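Local coordinates for protein probable 3-hydroxybutyryl-CoA dehydrogenase (Escherichia coli, PDB 3MOG) that catalyses the NAD-dependent oxidation of 3-hydroxyadipyl-CoA to 3-oxoadipyl-CoA in the breakdown of phenylacetate, at residues 210-224 / 380-393. Sequence-based numbering, arbitrary orientation.
Sequences VAAPEVIDAALRDGA and LQIADYPGMLIWRT
Val210 and Ala383 bring their backbones closest, CA to CA 4.9 Å, and join them by a nearly straight hydrogen bond: Ala383 N donates to Val210 O at 3.0 Å, with an N-H...O angle of 169° and the donor in the carbonyl plane. From there helix 213-223 runs past the end of edge strand 378-381 and the start of helix 390-406. Val210 CG2 lies over the centre of the Tyr385 ring, 3.4 Å from its centroid and 13° off the normal, a CH-pi contact; Arg392 NH1 lies over the opposite face, displaced toward the rim, and donates to Pro386 O. A chi1 of 174° turns Val215 CG1 away from its own backbone nitrogen and toward Ile382 CG2, at 3.7 Å; Val215 also meets Leu380 CD1 tip to tip. Farther along, Leu389 CD1 rests against Ile216 CA and Ala219 CB, while Ile390 CG2 touches Ala224 CB at 3.7 Å. Leu220 crosses Leu389 at about a right angle and reaches Thr393 CG2 with CD1, at 3.9 Å. The first C-terminal domain thus meets the reduced Rossmann-type and second C-terminal domains here mainly through buried nonpolar packing, the one hydrogen bond between these segments probably fixing their register at the Val210 end.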
ATOM      1  N   VAL C 210      16.228   7.023 -18.626  1.00 53.01           N
ATOM      2  CA  VAL C 210      17.472   7.541 -18.083  1.00 50.34           C
ATOM      3  C   VAL C 210      18.593   7.180 -19.030  1.00 48.84           C
ATOM      4  O   VAL C 210      19.464   7.994 -19.299  1.00 51.02           O
ATOM      5  CB  VAL C 210      17.751   6.915 -16.695  1.00 51.21           C
ATOM      6  CG1 VAL C 210      19.114   7.306 -16.163  1.00 45.24           C
ATOM      7  CG2 VAL C 210      16.680   7.344 -15.729  1.00 47.97           C
ATOM      8  N   ALA C 211      18.531   5.949 -19.534  1.00 52.78           N
ATOM      9  CA  ALA C 211      19.536   5.374 -20.414  1.00 54.13           C
ATOM     10  C   ALA C 211      18.903   4.199 -21.131  1.00 53.75           C
ATOM     11  O   ALA C 211      17.889   3.671 -20.677  1.00 51.77           O
ATOM     12  CB  ALA C 211      20.731   4.889 -19.609  1.00 48.77           C
ATOM     13  N   ALA C 212      19.519   3.799 -22.243  1.00 56.85           N
ATOM     14  CA  ALA C 212      19.216   2.545 -22.944  1.00 56.21           C
ATOM     15  C   ALA C 212      19.474   1.343 -22.020  1.00 52.19           C
ATOM     16  O   ALA C 212      20.311   1.433 -21.110  1.00 56.12           O
ATOM     17  CB  ALA C 212      20.079   2.437 -24.245  1.00 51.94           C
ATOM     18  N   PRO C 213      18.766   0.216 -22.244  1.00 51.75           N
ATOM     19  CA  PRO C 213      18.972  -0.946 -21.363  1.00 49.36           C
ATOM     20  C   PRO C 213      20.411  -1.458 -21.346  1.00 56.30           C
ATOM     21  O   PRO C 213      20.902  -1.894 -20.292  1.00 55.77           O
ATOM     22  CB  PRO C 213      18.034  -2.015 -21.931  1.00 50.70           C
ATOM     23  CG  PRO C 213      17.418  -1.435 -23.177  1.00 47.13           C
ATOM     24  CD  PRO C 213      17.592   0.047 -23.125  1.00 45.21           C
ATOM     25  N   GLU C 214      21.067  -1.393 -22.504  1.00 58.02           N
ATOM     26  CA  GLU C 214      22.474  -1.780 -22.677  1.00 58.16           C
ATOM     27  C   GLU C 214      23.400  -0.925 -21.830  1.00 49.43           C
ATOM     28  O   GLU C 214      24.434  -1.389 -21.384  1.00 51.08           O
ATOM     29  CB  GLU C 214      22.928  -1.632 -24.152  1.00 60.65           C
ATOM     30  CG  GLU C 214      21.937  -2.078 -25.204  1.00 67.17           C
ATOM     31  CD  GLU C 214      21.057  -0.937 -25.699  1.00 74.59           C
ATOM     32  OE1 GLU C 214      21.600   0.054 -26.241  1.00 72.50           O
ATOM     33  OE2 GLU C 214      19.819  -1.036 -25.552  1.00 75.04           O
ATOM     34  N   VAL C 215      23.037   0.338 -21.639  1.00 52.70           N
ATOM     35  CA  VAL C 215      23.862   1.263 -20.869  1.00 49.64           C
ATOM     36  C   VAL C 215      23.709   0.970 -19.358  1.00 53.19           C
ATOM     37  O   VAL C 215      24.705   0.927 -18.624  1.00 47.51           O
ATOM     38  CB  VAL C 215      23.556   2.736 -21.259  1.00 45.95           C
ATOM     39  CG1 VAL C 215      24.287   3.720 -20.363  1.00 56.62           C
ATOM     40  CG2 VAL C 215      23.950   2.988 -22.720  1.00 49.15           C
ATOM     41  N   ILE C 216      22.467   0.739 -18.918  1.00 48.59           N
ATOM     42  CA  ILE C 216      22.187   0.326 -17.541  1.00 42.99           C
ATOM     43  C   ILE C 216      22.933  -0.963 -17.208  1.00 46.95           C
ATOM     44  O   ILE C 216      23.613  -1.034 -16.180  1.00 46.81           O
ATOM     45  CB  ILE C 216      20.678   0.102 -17.307  1.00 39.28           C
ATOM     46  CG1 ILE C 216      19.883   1.350 -17.710  1.00 40.52           C
ATOM     47  CG2 ILE C 216      20.428  -0.322 -15.859  1.00 39.66           C
ATOM     48  CD1 ILE C 216      18.340   1.208 -17.639  1.00 48.32           C
ATOM     49  N   ASP C 217      22.836  -1.966 -18.089  1.00 47.23           N
ATOM     50  CA  ASP C 217      23.561  -3.232 -17.900  1.00 50.48           C
ATOM     51  C   ASP C 217      25.093  -3.086 -17.875  1.00 54.39           C
ATOM     52  O   ASP C 217      25.788  -3.818 -17.158  1.00 50.04           O
ATOM     53  CB  ASP C 217      23.168  -4.259 -18.964  1.00 53.35           C
ATOM     54  CG  ASP C 217      21.782  -4.853 -18.736  1.00 59.04           C
ATOM     55  OD1 ASP C 217      21.178  -4.646 -17.661  1.00 62.57           O
ATOM     56  OD2 ASP C 217      21.285  -5.529 -19.649  1.00 58.01           O
ATOM     57  N   ALA C 218      25.610  -2.133 -18.644  1.00 52.76           N
ATOM     58  CA  ALA C 218      27.059  -1.944 -18.744  1.00 57.44           C
ATOM     59  C   ALA C 218      27.616  -1.269 -17.501  1.00 52.61           C
ATOM     60  O   ALA C 218      28.696  -1.614 -17.042  1.00 51.78           O
ATOM     61  CB  ALA C 218      27.416  -1.146 -19.994  1.00 56.85           C
ATOM     62  N   ALA C 219      26.873  -0.302 -16.970  1.00 50.91           N
ATOM     63  CA  ALA C 219      27.245   0.364 -15.733  1.00 47.59           C
ATOM     64  C   ALA C 219      27.298  -0.638 -14.591  1.00 51.18           C
ATOM     65  O   ALA C 219      28.256  -0.663 -13.827  1.00 54.23           O
ATOM     66  CB  ALA C 219      26.268   1.487 -15.409  1.00 50.37           C
ATOM     67  N   LEU C 220      26.276  -1.482 -14.496  1.00 51.51           N
ATOM     68  CA  LEU C 220      26.169  -2.408 -13.375  1.00 52.56           C
ATOM     69  C   LEU C 220      27.183  -3.561 -13.463  1.00 50.87           C
ATOM     70  O   LEU C 220      27.755  -3.951 -12.450  1.00 52.50           O
ATOM     71  CB  LEU C 220      24.724  -2.900 -13.204  1.00 52.36           C
ATOM     72  CG  LEU C 220      23.741  -2.067 -12.346  1.00 53.69           C
ATOM     73  CD1 LEU C 220      24.178  -1.998 -10.883  1.00 47.79           C
ATOM     74  CD2 LEU C 220      23.487  -0.653 -12.862  1.00 46.52           C
ATOM     75  N   ARG C 221      27.436  -4.063 -14.668  1.00 49.10           N
ATOM     76  CA  ARG C 221      28.428  -5.131 -14.868  1.00 56.53           C
ATOM     77  C   ARG C 221      29.881  -4.631 -14.940  1.00 56.35           C
ATOM     78  O   ARG C 221      30.746  -5.140 -14.241  1.00 49.32           O
ATOM     79  CB  ARG C 221      28.076  -6.015 -16.086  1.00 58.00           C
ATOM     80  CG  ARG C 221      29.229  -6.894 -16.638  1.00 62.41           C
ATOM     81  CD  ARG C 221      28.800  -7.789 -17.826  1.00 69.61           C
ATOM     82  NE  ARG C 221      27.752  -7.160 -18.631  1.00 77.45           N
ATOM     83  CZ  ARG C 221      27.955  -6.356 -19.672  1.00 77.88           C
ATOM     84  NH1 ARG C 221      26.914  -5.825 -20.310  1.00 67.62           N
ATOM     85  NH2 ARG C 221      29.188  -6.075 -20.073  1.00 75.04           N
ATOM     86  N   ASP C 222      30.150  -3.640 -15.782  1.00 56.03           N
ATOM     87  CA  ASP C 222      31.539  -3.228 -15.997  1.00 59.58           C
ATOM     88  C   ASP C 222      31.945  -2.013 -15.164  1.00 59.48           C
ATOM     89  O   ASP C 222      33.120  -1.649 -15.142  1.00 57.95           O
ATOM     90  CB  ASP C 222      31.835  -3.007 -17.485  1.00 60.17           C
ATOM     91  CG  ASP C 222      31.619  -4.257 -18.322  1.00 62.13           C
ATOM     92  OD1 ASP C 222      30.932  -4.158 -19.358  1.00 67.99           O
ATOM     93  OD2 ASP C 222      32.118  -5.336 -17.945  1.00 69.57           O
ATOM     94  N   GLY C 223      30.971  -1.398 -14.489  1.00 52.76           N
ATOM     95  CA  GLY C 223      31.245  -0.382 -13.487  1.00 48.82           C
ATOM     96  C   GLY C 223      31.263  -0.983 -12.090  1.00 51.78           C
ATOM     97  O   GLY C 223      32.286  -0.937 -11.408  1.00 50.73           O
ATOM     98  N   ALA C 224      30.138  -1.567 -11.672  1.00 49.95           N
ATOM     99  CA  ALA C 224      29.980  -2.063 -10.291  1.00 49.53           C
ATOM    100  C   ALA C 224      30.531  -3.471 -10.067  1.00 47.80           C
ATOM    101  O   ALA C 224      30.635  -3.922  -8.939  1.00 46.92           O
ATOM    102  CB  ALA C 224      28.515  -1.994  -9.856  1.00 44.27           C
ATOM    103  N   LEU C 380      30.201   6.924 -20.173  1.00 56.08           N
ATOM    104  CA  LEU C 380      28.850   6.858 -20.764  1.00 52.45           C
ATOM    105  C   LEU C 380      27.987   7.983 -20.230  1.00 52.33           C
ATOM    106  O   LEU C 380      27.927   8.192 -19.022  1.00 59.70           O
ATOM    107  CB  LEU C 380      28.178   5.525 -20.454  1.00 50.34           C
ATOM    108  CG  LEU C 380      28.780   4.251 -21.031  1.00 49.22           C
ATOM    109  CD1 LEU C 380      28.162   3.056 -20.372  1.00 50.41           C
ATOM    110  CD2 LEU C 380      28.568   4.179 -22.534  1.00 54.24           C
ATOM    111  N   GLN C 381      27.318   8.710 -21.120  1.00 54.18           N
ATOM    112  CA  GLN C 381      26.500   9.841 -20.695  1.00 57.07           C
ATOM    113  C   GLN C 381      25.018   9.482 -20.620  1.00 59.32           C
ATOM    114  O   GLN C 381      24.453   8.958 -21.588  1.00 59.80           O
ATOM    115  CB  GLN C 381      26.713  11.050 -21.608  1.00 58.13           C
ATOM    116  CG  GLN C 381      26.208  12.342 -20.999  1.00 53.69           C
ATOM    117  CD  GLN C 381      26.605  13.587 -21.782  1.00 65.28           C
ATOM    118  OE1 GLN C 381      27.370  13.526 -22.753  1.00 65.52           O
ATOM    119  NE2 GLN C 381      26.091  14.733 -21.345  1.00 56.41           N
ATOM    120  N   ILE C 382      24.394   9.770 -19.472  1.00 54.39           N
ATOM    121  CA  ILE C 382      22.975   9.446 -19.254  1.00 49.04           C
ATOM    122  C   ILE C 382      22.193  10.671 -18.778  1.00 49.73           C
ATOM    123  O   ILE C 382      22.765  11.749 -18.656  1.00 52.75           O
ATOM    124  CB  ILE C 382      22.813   8.266 -18.260  1.00 49.08           C
ATOM    125  CG1 ILE C 382      23.315   8.640 -16.865  1.00 41.58           C
ATOM    126  CG2 ILE C 382      23.565   7.019 -18.761  1.00 49.87           C
ATOM    127  CD1 ILE C 382      23.115   7.522 -15.805  1.00 44.33           C
ATOM    128  N   ALA C 383      20.897  10.517 -18.500  1.00 46.79           N
ATOM    129  CA  ALA C 383      20.119  11.636 -17.967  1.00 51.03           C
ATOM    130  C   ALA C 383      20.547  12.005 -16.530  1.00 51.10           C
ATOM    131  O   ALA C 383      21.181  11.208 -15.839  1.00 53.17           O
ATOM    132  CB  ALA C 383      18.629  11.350 -18.044  1.00 50.49           C
ATOM    133  N   ASP C 384      20.228  13.230 -16.122  1.00 49.81           N
ATOM    134  CA  ASP C 384      20.551  13.771 -14.807  1.00 51.66           C
ATOM    135  C   ASP C 384      19.577  13.194 -13.760  1.00 51.17           C
ATOM    136  O   ASP C 384      18.635  13.847 -13.312  1.00 41.97           O
ATOM    137  CB  ASP C 384      20.511  15.309 -14.865  1.00 48.85           C
ATOM    138  CG  ASP C 384      21.200  15.971 -13.678  1.00 54.69           C
ATOM    139  OD1 ASP C 384      21.867  15.287 -12.875  1.00 45.29           O
ATOM    140  OD2 ASP C 384      21.072  17.202 -13.548  1.00 61.50           O
ATOM    141  N   TYR C 385      19.855  11.952 -13.385  1.00 46.34           N
ATOM    142  CA  TYR C 385      18.981  11.111 -12.598  1.00 50.10           C
ATOM    143  C   TYR C 385      19.567  10.957 -11.186  1.00 45.11           C
ATOM    144  O   TYR C 385      20.708  10.517 -11.040  1.00 44.80           O
ATOM    145  CB  TYR C 385      18.931   9.758 -13.299  1.00 45.41           C
ATOM    146  CG  TYR C 385      17.960   8.731 -12.777  1.00 47.70           C
ATOM    147  CD1 TYR C 385      16.571   8.980 -12.748  1.00 37.07           C
ATOM    148  CD2 TYR C 385      18.416   7.467 -12.392  1.00 41.27           C
ATOM    149  CE1 TYR C 385      15.685   8.010 -12.315  1.00 46.82           C
ATOM    150  CE2 TYR C 385      17.529   6.487 -11.953  1.00 46.07           C
ATOM    151  CZ  TYR C 385      16.167   6.766 -11.922  1.00 42.25           C
ATOM    152  OH  TYR C 385      15.290   5.801 -11.489  1.00 45.13           O
ATOM    153  N   PRO C 386      18.790  11.335 -10.154  1.00 42.64           N
ATOM    154  CA  PRO C 386      19.199  11.266  -8.753  1.00 38.79           C
ATOM    155  C   PRO C 386      19.811   9.919  -8.383  1.00 40.80           C
ATOM    156  O   PRO C 386      19.220   8.875  -8.650  1.00 44.17           O
ATOM    157  CB  PRO C 386      17.883  11.488  -8.002  1.00 37.43           C
ATOM    158  CG  PRO C 386      17.107  12.375  -8.879  1.00 46.80           C
ATOM    159  CD  PRO C 386      17.440  11.921 -10.293  1.00 42.52           C
ATOM    160  N   GLY C 387      21.022   9.938  -7.827  1.00 42.45           N
ATOM    161  CA  GLY C 387      21.675   8.708  -7.408  1.00 38.37           C
ATOM    162  C   GLY C 387      22.222   7.877  -8.556  1.00 43.93           C
ATOM    163  O   GLY C 387      22.926   6.890  -8.331  1.00 49.51           O
ATOM    164  N   MET C 388      21.897   8.290  -9.783  1.00 43.90           N
ATOM    165  CA  MET C 388      22.318   7.632 -11.024  1.00 45.96           C
ATOM    166  C   MET C 388      21.975   6.138 -11.037  1.00 47.69           C
ATOM    167  O   MET C 388      20.811   5.786 -10.827  1.00 47.39           O
ATOM    168  CB  MET C 388      23.799   7.933 -11.343  1.00 39.74           C
ATOM    169  CG  MET C 388      24.119   9.435 -11.416  1.00 37.63           C
ATOM    170  SD  MET C 388      23.510  10.220 -12.915  1.00 34.02           S
ATOM    171  CE  MET C 388      24.998  10.027 -13.867  1.00 42.51           C
ATOM    172  N   LEU C 389      22.962   5.266 -11.241  1.00 44.96           N
ATOM    173  CA  LEU C 389      22.664   3.854 -11.513  1.00 43.25           C
ATOM    174  C   LEU C 389      23.307   2.891 -10.536  1.00 44.40           C
ATOM    175  O   LEU C 389      22.616   2.158  -9.823  1.00 49.01           O
ATOM    176  CB  LEU C 389      23.061   3.474 -12.951  1.00 44.95           C
ATOM    177  CG  LEU C 389      22.324   4.170 -14.099  1.00 47.11           C
ATOM    178  CD1 LEU C 389      22.825   3.669 -15.445  1.00 46.99           C
ATOM    179  CD2 LEU C 389      20.786   3.989 -13.988  1.00 41.21           C
ATOM    180  N   ILE C 390      24.631   2.899 -10.531  1.00 43.51           N
ATOM    181  CA  ILE C 390      25.430   1.995  -9.744  1.00 43.57           C
ATOM    182  C   ILE C 390      25.184   2.275  -8.272  1.00 44.25           C
ATOM    183  O   ILE C 390      24.776   1.374  -7.543  1.00 48.09           O
ATOM    184  CB  ILE C 390      26.934   2.171 -10.088  1.00 45.19           C
ATOM    185  CG1 ILE C 390      27.232   1.630 -11.491  1.00 51.15           C
ATOM    186  CG2 ILE C 390      27.822   1.524  -9.037  1.00 40.08           C
ATOM    187  CD1 ILE C 390      28.591   2.111 -12.069  1.00 51.20           C
ATOM    188  N   TRP C 391      25.389   3.528  -7.854  1.00 42.37           N
ATOM    189  CA  TRP C 391      25.279   3.894  -6.446  1.00 46.26           C
ATOM    190  C   TRP C 391      23.864   3.753  -5.937  1.00 45.46           C
ATOM    191  O   TRP C 391      23.666   3.280  -4.826  1.00 46.86           O
ATOM    192  CB  TRP C 391      25.882   5.281  -6.147  1.00 37.19           C
ATOM    193  CG  TRP C 391      27.374   5.170  -5.978  1.00 47.61           C
ATOM    194  CD1 TRP C 391      28.318   5.182  -6.972  1.00 41.51           C
ATOM    195  CD2 TRP C 391      28.086   4.956  -4.753  1.00 45.00           C
ATOM    196  NE1 TRP C 391      29.575   5.011  -6.436  1.00 50.76           N
ATOM    197  CE2 TRP C 391      29.462   4.869  -5.078  1.00 45.96           C
ATOM    198  CE3 TRP C 391      27.698   4.840  -3.409  1.00 43.91           C
ATOM    199  CZ2 TRP C 391      30.449   4.666  -4.110  1.00 39.07           C
ATOM    200  CZ3 TRP C 391      28.680   4.645  -2.442  1.00 47.46           C
ATOM    201  CH2 TRP C 391      30.043   4.558  -2.800  1.00 47.82           C
ATOM    202  N   ARG C 392      22.892   4.116  -6.773  1.00 44.75           N
ATOM    203  CA  ARG C 392      21.472   4.018  -6.418  1.00 42.12           C
ATOM    204  C   ARG C 392      21.058   2.563  -6.177  1.00 43.99           C
ATOM    205  O   ARG C 392      20.352   2.270  -5.198  1.00 39.84           O
ATOM    206  CB  ARG C 392      20.616   4.665  -7.519  1.00 44.57           C
ATOM    207  CG  ARG C 392      19.123   4.575  -7.299  1.00 36.88           C
ATOM    208  CD  ARG C 392      18.425   5.684  -8.001  1.00 39.04           C
ATOM    209  NE  ARG C 392      16.972   5.519  -7.941  1.00 39.30           N
ATOM    210  CZ  ARG C 392      16.103   6.430  -8.359  1.00 46.22           C
ATOM    211  NH1 ARG C 392      16.561   7.579  -8.848  1.00 41.08           N
ATOM    212  NH2 ARG C 392      14.782   6.199  -8.284  1.00 36.21           N
ATOM    213  N   THR C 393      21.541   1.663  -7.044  1.00 45.72           N
ATOM    214  CA  THR C 393      21.205   0.231  -6.995  1.00 42.70           C
ATOM    215  C   THR C 393      21.899  -0.475  -5.828  1.00 47.80           C
ATOM    216  O   THR C 393      21.290  -1.307  -5.137  1.00 42.84           O
ATOM    217  CB  THR C 393      21.576  -0.490  -8.322  1.00 40.65           C
ATOM    218  OG1 THR C 393      20.855   0.104  -9.415  1.00 43.64           O
ATOM    219  CG2 THR C 393      21.249  -1.971  -8.262  1.00 36.05           C
TER